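Local coordinates for protein prolyl endopeptidase (Myxococcus xanthus, PDB 2BKL) that probably cleaves oligopeptides as a serine endopeptidase, hydrolysing the peptide bond after proline and, less readily, after alanine, at residues Asn79-Tyr84 with Leu96-Gly101; Leu123-Val128 with Ala171-Thr176; Asp602-Ala607 with Gly636-Ala641. All coordinates share one frame; numbering follows the deposited sequence.

Contact 1 of 3, residues Asn79-Tyr84 with Leu96-Gly101; sequences NGRFFY and LYWRQG
F82 faces R99, and Y84 faces Y97, as hydrogen-bonded pairs of an antiparallel β-hairpin whose strands, 81-87 and 95-100, are the two inner strands of a four-stranded β-propeller blade. F82 N reaches R99 O at 2.9 Å and Y97 N reaches Y84 O at 2.8 Å; past the strand end, G101 N still bonds to G80 O. On the face carrying R81, F83, W98 and Q100, the extended R81 chain runs beside the W98 indole, pointing the same way. W98 CZ3 lies over the rim of one guanidinium face, 3.3 Å from R81 NE, and the planes are tilted by 46°. R81 NE donates in the guanidinium plane to Q100 OE1 (2.8 Å), while R81 NH2 forms a salt bridge with D155. F83 CD2 packs on W98 CB at 3.6 Å, with the two rings nearly parallel but slid apart. On the other face, Y84 CG between backbone N and carbonyl carbon (chi1 51°) brings the ring over the partner strand, where Y84 CE2 touches Y97 CB at 3.6 Å. Y84 OH accepts R99 NE at 2.9 Å, and E106 holds both groups through a hydrogen bond to Y84 OH and a salt bridge to R99 NH2. Two waters link Q100 NE2 to N79 O and G80 O. Strands 71-78 and 107-110 flank the hairpin, and F83 and L96 press on W126 of strand 121-128 in the next blade.

Contact 2 of 3, residues Leu123-Val128 with Ala171-Thr176; sequences LGTWAV and ATPKWT
A127, T125 and W175 carry this meeting of two successive propeller blades, in which strand 121-128 of one runs alongside segment 171-176, which holds the short edge strand 174-175 of the next. The methyl of A127 points at the other blade and touches backbone and side chains there: A127 CB is 3.5 Å from P173 O, 4.1 Å from P173 CB and 4.0 Å from W175 CD1. With CG anti to the carbonyl carbon (chi1 -68°), the W175 indole presents its NE1 edge to A127 O. W175 NE1 donates to A127 O at 2.9 Å; the acceptor lies close to the indole plane, the donor well above the carbonyl plane. Beside this bond W175 CD1 comes within 3.5 Å of V128 O, which also receives a weak hydrogen bond from R78. T125 works at the other end through its methyl: T125 CG2 is 3.5 Å from A171 O and meets P173 CD tip to tip at 4.0 Å. The indole of W175 also stacks edge-to-face with F182 and touches A136, which is the backbone partner of A127. The side chain of T172 is about 7 Å from the bound benzyloxycarbonyl-Ala-Pro. One hydrogen bond, made by a side chain, joins the segments, beside methyl, proline and indole packing: here the blades meet through side chains, with no backbone-to-backbone hydrogen bond between the two segments.

Contact 3 of 3, residues Asp602-Ala607 with Gly636-Ala641; sequences DVRYPA and GNPATA
N637 and Y605 provide the direct hydrogen bond between these two loops, which run nearly parallel. With CG anti to the backbone N (chi1 -177°), the N637 amide is carried across to loop 602-607. Y605 N donates to N637 OD1 at 3.1 Å from above the amide plane, and A639 N adds a weak bond to the same oxygen. On the other branch, N637 ND2 is bound to V631 O and to a water 3.0 Å away. That water also lies 2.9 Å from P606 O and within hydrogen-bonding distance of T640 O, tying both loops together. An alanine in place of N637 would probably leave Y605 N and A639 N without this acceptor and remove the N-H that ND2 gives V631 O and the water, so the loops would be less firmly fixed to each other.

Van der Waals contacts come next. The N637 amide meets the Y605 ring at its edge, the planes 86° apart, while V603 CG1, from the same loop as Y605, sits over the centre of one ring face. P638 CG lies over the middle of the R604 guanidinium, 4.0 Å from R604 CZ. A639 CB abuts Y605 O closely, at 3.1 Å.

A weak polar contact follows: A607 CA makes a CH···O contact to T640 O (3.4 Å).

The loops lead into strands 607-613 and 641-646, parallel neighbours at one edge of the eight-stranded sheet. Paired strand entries of this kind, with helix 622-632 in the connection, belong to the β-α-β crossover of the α/β-hydrolase fold.

In the fold
Contacts 1 and 2 both belong to the β-propeller and touch each other: F83 CE1 packs on V128 CG1 at 3.6 Å. Contact 1 holds one blade together by a backbone ladder with charged and aromatic side chains along it. Contact 2 joins one blade to the next through side chains, and lies nearer the centre of the chain. Contact 3 is in the α/β-hydrolase domain on the opposite side of that centre, its nearest atoms about 32 Å from those of contact 2. None is wholly core: each is partly buried, contacts 1 and 3 with exposed residues and bridging waters. Strand pairing dominates contact 1, apolar packing round one indole hydrogen bond contact 2, and a side-chain amide contact 3.

Contact 1 of 3, residues Asn79-Tyr84 with Leu96-Gly101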
ATOM      1  N   ASN A  79      -0.160 -26.301  14.087  1.00 10.52           N
ATOM      2  CA  ASN A  79       0.069 -27.407  15.007  1.00 10.46           C
ATOM      3  C   ASN A  79      -0.500 -27.160  16.410  1.00 11.04           C
ATOM      4  O   ASN A  79       0.158 -27.449  17.418  1.00 13.22           O
ATOM      5  CB  ASN A  79       1.568 -27.719  15.045  1.00 10.94           C
ATOM      6  CG  ASN A  79       1.896 -29.077  15.671  1.00 12.68           C
ATOM      7  OD1 ASN A  79       1.041 -29.979  15.756  1.00 12.42           O
ATOM      8  ND2 ASN A  79       3.138 -29.222  16.118  1.00 11.13           N
ATOM      9  N   GLY A  80      -1.723 -26.651  16.466  1.00 11.97           N
ATOM     10  CA  GLY A  80      -2.415 -26.453  17.728  1.00 12.84           C
ATOM     11  C   GLY A  80      -2.103 -25.147  18.448  1.00 13.04           C
ATOM     12  O   GLY A  80      -2.721 -24.842  19.465  1.00 15.81           O
ATOM     13  N   ARG A  81      -1.181 -24.367  17.899  1.00  9.05           N
ATOM     14  CA  ARG A  81      -0.808 -23.073  18.457  1.00 10.30           C
ATOM     15  C   ARG A  81      -1.382 -21.950  17.623  1.00  9.63           C
ATOM     16  O   ARG A  81      -1.683 -22.109  16.437  1.00 10.79           O
ATOM     17  CB  ARG A  81       0.700 -22.944  18.486  1.00  7.67           C
ATOM     18  CG  ARG A  81       1.350 -23.891  19.458  1.00  9.43           C
ATOM     19  CD  ARG A  81       2.832 -23.793  19.515  1.00  7.68           C
ATOM     20  NE  ARG A  81       3.325 -24.581  20.626  1.00 11.53           N
ATOM     21  CZ  ARG A  81       4.602 -24.710  20.933  1.00 10.82           C
ATOM     22  NH1 ARG A  81       5.561 -24.126  20.228  1.00 10.85           N
ATOM     23  NH2 ARG A  81       4.931 -25.443  21.982  1.00 12.83           N
ATOM     24  N   PHE A  82      -1.594 -20.809  18.248  1.00  9.29           N
ATOM     25  CA  PHE A  82      -2.126 -19.636  17.623  1.00  9.52           C
ATOM     26  C   PHE A  82      -1.126 -18.519  17.761  1.00  6.93           C
ATOM     27  O   PHE A  82      -0.543 -18.342  18.835  1.00  8.46           O
ATOM     28  CB  PHE A  82      -3.430 -19.203  18.312  1.00 11.40           C
ATOM     29  CG  PHE A  82      -4.586 -20.107  18.059  1.00 14.52           C
ATOM     30  CD1 PHE A  82      -4.658 -21.340  18.677  1.00 15.49           C
ATOM     31  CD2 PHE A  82      -5.637 -19.696  17.258  1.00 17.26           C
ATOM     32  CE1 PHE A  82      -5.752 -22.185  18.466  1.00 18.20           C
ATOM     33  CE2 PHE A  82      -6.731 -20.528  17.057  1.00 19.94           C
ATOM     34  CZ  PHE A  82      -6.770 -21.775  17.653  1.00 18.24           C
ATOM     35  N   PHE A  83      -0.954 -17.752  16.698  1.00  6.93           N
ATOM     36  CA  PHE A  83       0.006 -16.661  16.634  1.00  6.59           C
ATOM     37  C   PHE A  83      -0.694 -15.438  16.090  1.00  7.65           C
ATOM     38  O   PHE A  83      -1.398 -15.515  15.082  1.00  8.32           O
ATOM     39  CB  PHE A  83       1.170 -17.003  15.697  1.00  6.46           C
ATOM     40  CG  PHE A  83       1.974 -18.189  16.137  1.00  7.23           C
ATOM     41  CD1 PHE A  83       1.521 -19.480  15.931  1.00  6.83           C
ATOM     42  CD2 PHE A  83       3.161 -18.025  16.818  1.00  7.83           C
ATOM     43  CE1 PHE A  83       2.262 -20.572  16.376  1.00  8.49           C
ATOM     44  CE2 PHE A  83       3.894 -19.129  17.245  1.00  7.59           C
ATOM     45  CZ  PHE A  83       3.444 -20.365  17.021  1.00  8.47           C
ATOM     46  N   TYR A  84      -0.521 -14.288  16.719  1.00  6.70           N
ATOM     47  CA  TYR A  84      -1.313 -13.116  16.381  1.00  7.45           C
ATOM     48  C   TYR A  84      -0.685 -11.878  17.000  1.00  7.50           C
ATOM     49  O   TYR A  84       0.021 -11.966  18.018  1.00  8.00           O
ATOM     50  CB  TYR A  84      -2.791 -13.297  16.846  1.00  9.21           C
ATOM     51  CG  TYR A  84      -2.853 -13.713  18.295  1.00  9.27           C
ATOM     52  CD1 TYR A  84      -2.785 -15.046  18.641  1.00 11.31           C
ATOM     53  CD2 TYR A  84      -2.880 -12.768  19.317  1.00 11.70           C
ATOM     54  CE1 TYR A  84      -2.774 -15.446  19.942  1.00 13.33           C
ATOM     55  CE2 TYR A  84      -2.874 -13.168  20.632  1.00 10.95           C
ATOM     56  CZ  TYR A  84      -2.809 -14.507  20.938  1.00 12.44           C
ATOM     57  OH  TYR A  84      -2.801 -14.952  22.234  1.00 14.16           O
ATOM     58  N   LEU A  96       3.822  -9.383  18.782  1.00  7.18           N
ATOM     59  CA  LEU A  96       3.451 -10.731  18.351  1.00  6.42           C
ATOM     60  C   LEU A  96       3.372 -11.656  19.568  1.00  7.34           C
ATOM     61  O   LEU A  96       4.321 -11.750  20.327  1.00  7.34           O
ATOM     62  CB  LEU A  96       4.484 -11.269  17.358  1.00  8.08           C
ATOM     63  CG  LEU A  96       4.174 -12.662  16.822  1.00  8.65           C
ATOM     64  CD1 LEU A  96       2.877 -12.718  16.071  1.00 11.77           C
ATOM     65  CD2 LEU A  96       5.293 -13.175  15.902  1.00  9.61           C
ATOM     66  N   TYR A  97       2.208 -12.266  19.772  1.00  6.97           N
ATOM     67  CA  TYR A  97       1.909 -13.222  20.821  1.00  7.41           C
ATOM     68  C   TYR A  97       1.681 -14.611  20.263  1.00  7.36           C
ATOM     69  O   TYR A  97       1.341 -14.783  19.088  1.00  7.23           O
ATOM     70  CB  TYR A  97       0.597 -12.806  21.508  1.00  7.67           C
ATOM     71  CG  TYR A  97       0.741 -11.622  22.420  1.00  8.22           C
ATOM     72  CD1 TYR A  97       0.686 -10.341  21.933  1.00  9.47           C
ATOM     73  CD2 TYR A  97       0.939 -11.803  23.786  1.00 12.49           C
ATOM     74  CE1 TYR A  97       0.823  -9.254  22.780  1.00 10.25           C
ATOM     75  CE2 TYR A  97       1.089 -10.718  24.635  1.00 11.54           C
ATOM     76  CZ  TYR A  97       1.018  -9.454  24.111  1.00 11.42           C
ATOM     77  OH  TYR A  97       1.172  -8.374  24.953  1.00 15.76           O
ATOM     78  N   TRP A  98       1.789 -15.606  21.125  1.00  6.47           N
ATOM     79  CA  TRP A  98       1.337 -16.946  20.823  1.00  7.93           C
ATOM     80  C   TRP A  98       0.661 -17.582  22.028  1.00  9.09           C
ATOM     81  O   TRP A  98       0.848 -17.156  23.176  1.00 10.00           O
ATOM     82  CB  TRP A  98       2.481 -17.844  20.307  1.00  8.14           C
ATOM     83  CG  TRP A  98       3.419 -18.314  21.375  1.00  8.95           C
ATOM     84  CD1 TRP A  98       4.422 -17.601  21.951  1.00 10.83           C
ATOM     85  CD2 TRP A  98       3.460 -19.610  21.972  1.00  8.62           C
ATOM     86  NE1 TRP A  98       5.063 -18.355  22.897  1.00 11.91           N
ATOM     87  CE2 TRP A  98       4.509 -19.604  22.915  1.00  9.63           C
ATOM     88  CE3 TRP A  98       2.721 -20.778  21.808  1.00  9.14           C
ATOM     89  CZ2 TRP A  98       4.828 -20.722  23.686  1.00 11.69           C
ATOM     90  CZ3 TRP A  98       3.045 -21.893  22.577  1.00 10.86           C
ATOM     91  CH2 TRP A  98       4.088 -21.854  23.495  1.00 11.19           C
ATOM     92  N   ARG A  99      -0.138 -18.606  21.751  1.00  8.81           N
ATOM     93  CA  ARG A  99      -0.706 -19.433  22.788  1.00 10.68           C
ATOM     94  C   ARG A  99      -0.887 -20.852  22.301  1.00 11.27           C
ATOM     95  O   ARG A  99      -1.029 -21.116  21.080  1.00  9.80           O
ATOM     96  CB  ARG A  99      -2.038 -18.877  23.280  1.00 12.49           C
ATOM     97  CG  ARG A  99      -3.132 -18.835  22.248  1.00 13.80           C
ATOM     98  CD  ARG A  99      -4.500 -18.462  22.824  1.00 17.29           C
ATOM     99  NE  ARG A  99      -4.552 -17.065  23.204  1.00 18.57           N
ATOM    100  CZ  ARG A  99      -5.506 -16.517  23.938  1.00 22.02           C
ATOM    101  NH1 ARG A  99      -6.505 -17.253  24.401  1.00 24.25           N
ATOM    102  NH2 ARG A  99      -5.450 -15.219  24.226  1.00 22.24           N
ATOM    103  N   GLN A 100      -0.892 -21.768  23.261  1.00 12.97           N
ATOM    104  CA  GLN A 100      -1.130 -23.167  22.996  1.00 16.57           C
ATOM    105  C   GLN A 100      -2.612 -23.444  23.150  1.00 18.52           C
ATOM    106  O   GLN A 100      -3.156 -23.365  24.260  1.00 20.43           O
ATOM    107  CB  GLN A 100      -0.348 -24.013  23.982  1.00 14.56           C
ATOM    108  CG  GLN A 100      -0.469 -25.505  23.684  1.00 16.52           C
ATOM    109  CD  GLN A 100       0.472 -25.909  22.571  1.00 13.70           C
ATOM    110  OE1 GLN A 100       1.652 -25.620  22.646  1.00 15.32           O
ATOM    111  NE2 GLN A 100      -0.057 -26.548  21.532  1.00 16.69           N
ATOM    112  N   GLY A 101      -3.271 -23.786  22.058  1.00 19.49           N
ATOM    113  CA  GLY A 101      -4.705 -24.007  22.067  1.00 21.53           C
ATOM    114  C   GLY A 101      -5.505 -22.720  22.118  1.00 24.06           C
ATOM    115  O   GLY A 101      -4.988 -21.626  22.375  1.00 22.54           O
TER
HETATM  116  O   HOH W   1       1.707 -27.552  19.421  1.00 21.07           O
HETATM  117  O   HOH W   2      -2.962 -27.253  21.451  1.00 31.94           O

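Contact 2 of 3, residues Leu123-Val128 with Ala171-Thr176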
ATOM      1  N   LEU A 123       9.190  -4.489  13.299  1.00  8.34           N
ATOM      2  CA  LEU A 123       8.883  -5.817  12.830  1.00  7.63           C
ATOM      3  C   LEU A 123       8.264  -5.726  11.447  1.00  8.65           C
ATOM      4  O   LEU A 123       7.314  -4.957  11.229  1.00 10.12           O
ATOM      5  CB  LEU A 123       7.924  -6.500  13.803  1.00  8.51           C
ATOM      6  CG  LEU A 123       7.298  -7.820  13.368  1.00  8.54           C
ATOM      7  CD1 LEU A 123       8.374  -8.903  13.188  1.00  9.96           C
ATOM      8  CD2 LEU A 123       6.264  -8.250  14.371  1.00 10.98           C
ATOM      9  N   GLY A 124       8.783  -6.492  10.504  1.00  7.83           N
ATOM     10  CA  GLY A 124       8.208  -6.620   9.183  1.00  8.77           C
ATOM     11  C   GLY A 124       7.388  -7.895   9.043  1.00  7.65           C
ATOM     12  O   GLY A 124       6.593  -8.259   9.916  1.00  9.35           O
ATOM     13  N   THR A 125       7.552  -8.583   7.926  1.00  8.74           N
ATOM     14  CA  THR A 125       6.888  -9.852   7.701  1.00  8.60           C
ATOM     15  C   THR A 125       7.267 -10.907   8.756  1.00  7.75           C
ATOM     16  O   THR A 125       8.400 -10.912   9.258  1.00  7.93           O
ATOM     17  CB  THR A 125       7.268 -10.383   6.304  1.00 12.51           C
ATOM     18  OG1 THR A 125       6.341 -11.402   5.904  1.00 17.39           O
ATOM     19  CG2 THR A 125       8.622 -11.078   6.318  1.00 15.22           C
ATOM     20  N   TRP A 126       6.355 -11.788   9.094  1.00  6.38           N
ATOM     21  CA  TRP A 126       6.664 -12.942   9.899  1.00  6.77           C
ATOM     22  C   TRP A 126       5.927 -14.165   9.366  1.00  8.04           C
ATOM     23  O   TRP A 126       4.823 -14.045   8.824  1.00 10.58           O
ATOM     24  CB  TRP A 126       6.375 -12.695  11.388  1.00  7.80           C
ATOM     25  CG  TRP A 126       5.004 -12.189  11.683  1.00  8.36           C
ATOM     26  CD1 TRP A 126       4.601 -10.876  11.697  1.00  9.16           C
ATOM     27  CD2 TRP A 126       3.855 -12.962  12.072  1.00  8.53           C
ATOM     28  NE1 TRP A 126       3.273 -10.794  12.033  1.00 10.73           N
ATOM     29  CE2 TRP A 126       2.792 -12.054  12.270  1.00  9.19           C
ATOM     30  CE3 TRP A 126       3.615 -14.322  12.274  1.00  8.50           C
ATOM     31  CZ2 TRP A 126       1.508 -12.472  12.651  1.00  9.76           C
ATOM     32  CZ3 TRP A 126       2.331 -14.725  12.636  1.00  9.60           C
ATOM     33  CH2 TRP A 126       1.308 -13.803  12.824  1.00  9.91           C
ATOM     34  N   ALA A 127       6.518 -15.349   9.519  1.00  5.98           N
ATOM     35  CA  ALA A 127       5.984 -16.596   8.993  1.00  6.32           C
ATOM     36  C   ALA A 127       6.293 -17.676   9.998  1.00  6.96           C
ATOM     37  O   ALA A 127       7.465 -17.910  10.332  1.00  6.92           O
ATOM     38  CB  ALA A 127       6.602 -16.940   7.634  1.00  7.93           C
ATOM     39  N   VAL A 128       5.264 -18.345  10.489  1.00  6.94           N
ATOM     40  CA  VAL A 128       5.404 -19.398  11.468  1.00  7.55           C
ATOM     41  C   VAL A 128       5.637 -20.725  10.757  1.00  7.65           C
ATOM     42  O   VAL A 128       4.967 -21.055   9.760  1.00  8.18           O
ATOM     43  CB  VAL A 128       4.132 -19.505  12.337  1.00  8.07           C
ATOM     44  CG1 VAL A 128       4.357 -20.475  13.507  1.00  8.98           C
ATOM     45  CG2 VAL A 128       3.701 -18.129  12.824  1.00 10.54           C
ATOM     46  N   ALA A 171      11.539 -10.599   0.888  1.00  7.87           N
ATOM     47  CA  ALA A 171      11.261 -11.973   1.347  1.00  8.54           C
ATOM     48  C   ALA A 171       9.942 -12.114   2.087  1.00  8.87           C
ATOM     49  O   ALA A 171       9.602 -11.304   2.957  1.00  9.56           O
ATOM     50  CB  ALA A 171      12.378 -12.502   2.249  1.00  8.53           C
ATOM     51  N   THR A 172       9.231 -13.185   1.756  1.00  9.43           N
ATOM     52  CA  THR A 172       8.152 -13.712   2.591  1.00 10.40           C
ATOM     53  C   THR A 172       8.467 -15.201   2.747  1.00 10.65           C
ATOM     54  O   THR A 172       8.243 -15.970   1.798  1.00 12.21           O
ATOM     55  CB  THR A 172       6.782 -13.490   1.961  1.00 12.13           C
ATOM     56  OG1 THR A 172       6.802 -13.851   0.577  1.00 16.07           O
ATOM     57  CG2 THR A 172       6.411 -12.049   1.924  1.00 12.44           C
ATOM     58  N   PRO A 173       9.016 -15.632   3.888  1.00  8.53           N
ATOM     59  CA  PRO A 173       9.455 -17.024   3.992  1.00  9.17           C
ATOM     60  C   PRO A 173       8.333 -18.039   3.777  1.00  9.44           C
ATOM     61  O   PRO A 173       7.224 -17.929   4.343  1.00  9.21           O
ATOM     62  CB  PRO A 173      10.010 -17.118   5.418  1.00  9.14           C
ATOM     63  CG  PRO A 173      10.443 -15.693   5.718  1.00 10.93           C
ATOM     64  CD  PRO A 173       9.355 -14.865   5.106  1.00  9.84           C
ATOM     65  N   LYS A 174       8.629 -19.019   2.924  1.00  8.52           N
ATOM     66  CA  LYS A 174       7.762 -20.175   2.683  1.00  7.51           C
ATOM     67  C   LYS A 174       8.414 -21.404   3.305  1.00  7.62           C
ATOM     68  O   LYS A 174       9.310 -21.991   2.717  1.00  6.76           O
ATOM     69  CB  LYS A 174       7.568 -20.436   1.192  1.00  9.29           C
ATOM     70  CG  LYS A 174       6.399 -19.747   0.483  1.00 12.83           C
ATOM     71  CD  LYS A 174       6.534 -18.259   0.399  1.00 10.45           C
ATOM     72  CE  LYS A 174       7.707 -17.796  -0.439  1.00 12.81           C
ATOM     73  NZ  LYS A 174       7.642 -16.300  -0.725  1.00 11.44           N
ATOM     74  N   TRP A 175       7.959 -21.777   4.492  1.00  7.76           N
ATOM     75  CA  TRP A 175       8.442 -22.963   5.185  1.00  7.59           C
ATOM     76  C   TRP A 175       8.045 -24.248   4.474  1.00  7.19           C
ATOM     77  O   TRP A 175       6.906 -24.387   4.015  1.00  7.83           O
ATOM     78  CB  TRP A 175       7.899 -23.003   6.587  1.00  8.03           C
ATOM     79  CG  TRP A 175       8.395 -21.980   7.520  1.00  5.86           C
ATOM     80  CD1 TRP A 175       7.817 -20.788   7.830  1.00  6.19           C
ATOM     81  CD2 TRP A 175       9.547 -22.104   8.363  1.00  6.33           C
ATOM     82  NE1 TRP A 175       8.563 -20.148   8.785  1.00  7.81           N
ATOM     83  CE2 TRP A 175       9.620 -20.944   9.143  1.00  7.21           C
ATOM     84  CE3 TRP A 175      10.531 -23.089   8.535  1.00  7.92           C
ATOM     85  CZ2 TRP A 175      10.640 -20.733  10.079  1.00  7.27           C
ATOM     86  CZ3 TRP A 175      11.530 -22.886   9.451  1.00  7.46           C
ATOM     87  CH2 TRP A 175      11.570 -21.717  10.224  1.00  8.84           C
ATOM     88  N   THR A 176       8.973 -25.180   4.360  1.00  7.18           N
ATOM     89  CA  THR A 176       8.612 -26.520   3.901  1.00  8.12           C
ATOM     90  C   THR A 176       7.848 -27.275   4.982  1.00  7.94           C
ATOM     91  O   THR A 176       7.961 -26.946   6.147  1.00  7.93           O
ATOM     92  CB  THR A 176       9.843 -27.306   3.445  1.00  9.76           C
ATOM     93  OG1 THR A 176      10.937 -27.087   4.338  1.00  8.06           O
ATOM     94  CG2 THR A 176      10.337 -26.766   2.093  1.00  9.04           C
TER

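Contact 3 of 3, residues Asp602-Ala607 with Gly636-Ala641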
ATOM      1  N   ASP A 602       3.469  33.170 -11.713  1.00  6.13           N
ATOM      2  CA  ASP A 602       2.391  34.163 -11.673  1.00  7.74           C
ATOM      3  C   ASP A 602       1.046  33.505 -11.425  1.00  9.15           C
ATOM      4  O   ASP A 602       0.014  33.990 -11.882  1.00  8.97           O
ATOM      5  CB  ASP A 602       2.371  35.023 -12.937  1.00  9.02           C
ATOM      6  CG  ASP A 602       3.746  35.522 -13.316  1.00 11.78           C
ATOM      7  OD1 ASP A 602       4.474  36.052 -12.428  1.00 13.21           O
ATOM      8  OD2 ASP A 602       4.239  35.343 -14.457  1.00 13.76           O
ATOM      9  N   VAL A 603       1.071  32.418 -10.643  1.00  7.05           N
ATOM     10  CA  VAL A 603      -0.107  31.647 -10.246  1.00  6.96           C
ATOM     11  C   VAL A 603      -0.192  31.600  -8.732  1.00  7.01           C
ATOM     12  O   VAL A 603       0.805  31.333  -8.060  1.00  9.24           O
ATOM     13  CB  VAL A 603      -0.020  30.247 -10.799  1.00  7.93           C
ATOM     14  CG1 VAL A 603      -1.101  29.334 -10.234  1.00  9.49           C
ATOM     15  CG2 VAL A 603      -0.117  30.279 -12.300  1.00 10.02           C
ATOM     16  N   ARG A 604      -1.369  31.866  -8.175  1.00  9.54           N
ATOM     17  CA  ARG A 604      -1.596  31.658  -6.753  1.00 12.96           C
ATOM     18  C   ARG A 604      -1.949  30.191  -6.565  1.00 10.33           C
ATOM     19  O   ARG A 604      -2.994  29.717  -7.012  1.00 12.77           O
ATOM     20  CB  ARG A 604      -2.701  32.565  -6.206  1.00 16.86           C
ATOM     21  CG  ARG A 604      -2.447  34.068  -6.435  1.00 22.74           C
ATOM     22  CD  ARG A 604      -3.713  34.952  -6.382  1.00 26.95           C
ATOM     23  NE  ARG A 604      -3.749  35.777  -5.173  1.00 31.19           N
ATOM     24  CZ  ARG A 604      -4.186  35.370  -3.979  1.00 33.38           C
ATOM     25  NH1 ARG A 604      -4.652  34.134  -3.802  1.00 36.31           N
ATOM     26  NH2 ARG A 604      -4.158  36.211  -2.949  1.00 36.10           N
ATOM     27  N   TYR A 605      -1.058  29.475  -5.905  1.00  8.26           N
ATOM     28  CA  TYR A 605      -1.242  28.061  -5.653  1.00  7.90           C
ATOM     29  C   TYR A 605      -2.020  27.862  -4.369  1.00  7.79           C
ATOM     30  O   TYR A 605      -2.029  28.705  -3.483  1.00  9.04           O
ATOM     31  CB  TYR A 605       0.135  27.338  -5.595  1.00  8.18           C
ATOM     32  CG  TYR A 605       0.699  27.200  -6.993  1.00  6.24           C
ATOM     33  CD1 TYR A 605       0.195  26.257  -7.880  1.00  6.38           C
ATOM     34  CD2 TYR A 605       1.692  28.067  -7.460  1.00  7.79           C
ATOM     35  CE1 TYR A 605       0.678  26.148  -9.134  1.00  7.58           C
ATOM     36  CE2 TYR A 605       2.154  27.988  -8.738  1.00  7.57           C
ATOM     37  CZ  TYR A 605       1.654  27.041  -9.582  1.00  6.56           C
ATOM     38  OH  TYR A 605       2.058  26.982 -10.889  1.00  8.12           O
ATOM     39  N   PRO A 606      -2.602  26.686  -4.240  1.00  6.97           N
ATOM     40  CA  PRO A 606      -3.107  26.270  -2.935  1.00  7.11           C
ATOM     41  C   PRO A 606      -1.988  26.233  -1.914  1.00  7.13           C
ATOM     42  O   PRO A 606      -0.828  25.996  -2.265  1.00  8.00           O
ATOM     43  CB  PRO A 606      -3.611  24.838  -3.185  1.00  9.19           C
ATOM     44  CG  PRO A 606      -3.699  24.668  -4.621  1.00 11.35           C
ATOM     45  CD  PRO A 606      -2.821  25.661  -5.268  1.00  7.86           C
ATOM     46  N   ALA A 607      -2.318  26.406  -0.649  1.00  7.56           N
ATOM     47  CA  ALA A 607      -1.368  26.144   0.439  1.00  6.97           C
ATOM     48  C   ALA A 607      -0.888  24.694   0.347  1.00  6.34           C
ATOM     49  O   ALA A 607      -1.687  23.820   0.026  1.00  7.80           O
ATOM     50  CB  ALA A 607      -2.021  26.418   1.788  1.00  7.69           C
ATOM     51  N   GLY A 636       4.935  35.299  -7.546  1.00  8.97           N
ATOM     52  CA  GLY A 636       3.549  35.625  -7.319  1.00  9.92           C
ATOM     53  C   GLY A 636       2.722  34.590  -6.569  1.00 10.26           C
ATOM     54  O   GLY A 636       1.495  34.704  -6.539  1.00 13.77           O
ATOM     55  N   ASN A 637       3.374  33.586  -5.982  1.00  9.64           N
ATOM     56  CA  ASN A 637       2.677  32.644  -5.122  1.00  9.06           C
ATOM     57  C   ASN A 637       2.764  33.076  -3.658  1.00 11.24           C
ATOM     58  O   ASN A 637       3.830  32.994  -3.085  1.00 14.68           O
ATOM     59  CB  ASN A 637       3.294  31.246  -5.225  1.00  7.26           C
ATOM     60  CG  ASN A 637       2.532  30.255  -4.382  1.00  7.39           C
ATOM     61  OD1 ASN A 637       1.327  30.426  -4.150  1.00  8.20           O
ATOM     62  ND2 ASN A 637       3.221  29.206  -3.910  1.00  7.42           N
ATOM     63  N   PRO A 638       1.648  33.505  -3.074  1.00 15.20           N
ATOM     64  CA  PRO A 638       1.638  33.977  -1.682  1.00 16.81           C
ATOM     65  C   PRO A 638       1.298  32.909  -0.644  1.00 15.88           C
ATOM     66  O   PRO A 638       1.452  33.158   0.562  1.00 17.30           O
ATOM     67  CB  PRO A 638       0.538  35.033  -1.716  1.00 17.10           C
ATOM     68  CG  PRO A 638      -0.455  34.500  -2.693  1.00 18.91           C
ATOM     69  CD  PRO A 638       0.323  33.668  -3.700  1.00 16.66           C
ATOM     70  N   ALA A 639       0.862  31.738  -1.104  1.00 13.67           N
ATOM     71  CA  ALA A 639       0.406  30.678  -0.210  1.00 12.09           C
ATOM     72  C   ALA A 639       1.568  29.930   0.408  1.00 12.05           C
ATOM     73  O   ALA A 639       2.627  29.751  -0.213  1.00 13.53           O
ATOM     74  CB  ALA A 639      -0.485  29.707  -0.960  1.00 11.10           C
ATOM     75  N   THR A 640       1.355  29.482   1.642  1.00 10.30           N
ATOM     76  CA  THR A 640       2.373  28.779   2.390  1.00 10.87           C
ATOM     77  C   THR A 640       2.748  27.483   1.681  1.00 10.70           C
ATOM     78  O   THR A 640       1.900  26.864   1.037  1.00 10.81           O
ATOM     79  CB  THR A 640       1.907  28.477   3.805  1.00 15.97           C
ATOM     80  OG1 THR A 640       1.383  29.650   4.444  1.00 22.03           O
ATOM     81  CG2 THR A 640       3.095  28.133   4.658  1.00 17.44           C
ATOM     82  N   ALA A 641       4.012  27.092   1.776  1.00  9.75           N
ATOM     83  CA  ALA A 641       4.486  25.817   1.219  1.00  7.86           C
ATOM     84  C   ALA A 641       5.543  25.294   2.180  1.00  8.42           C
ATOM     85  O   ALA A 641       6.580  25.927   2.333  1.00  9.56           O
ATOM     86  CB  ALA A 641       5.046  26.012  -0.179  1.00  7.77           C
TER
HETATM   87  O   HOH W   3       1.796  27.185  -2.126  1.00 10.87           O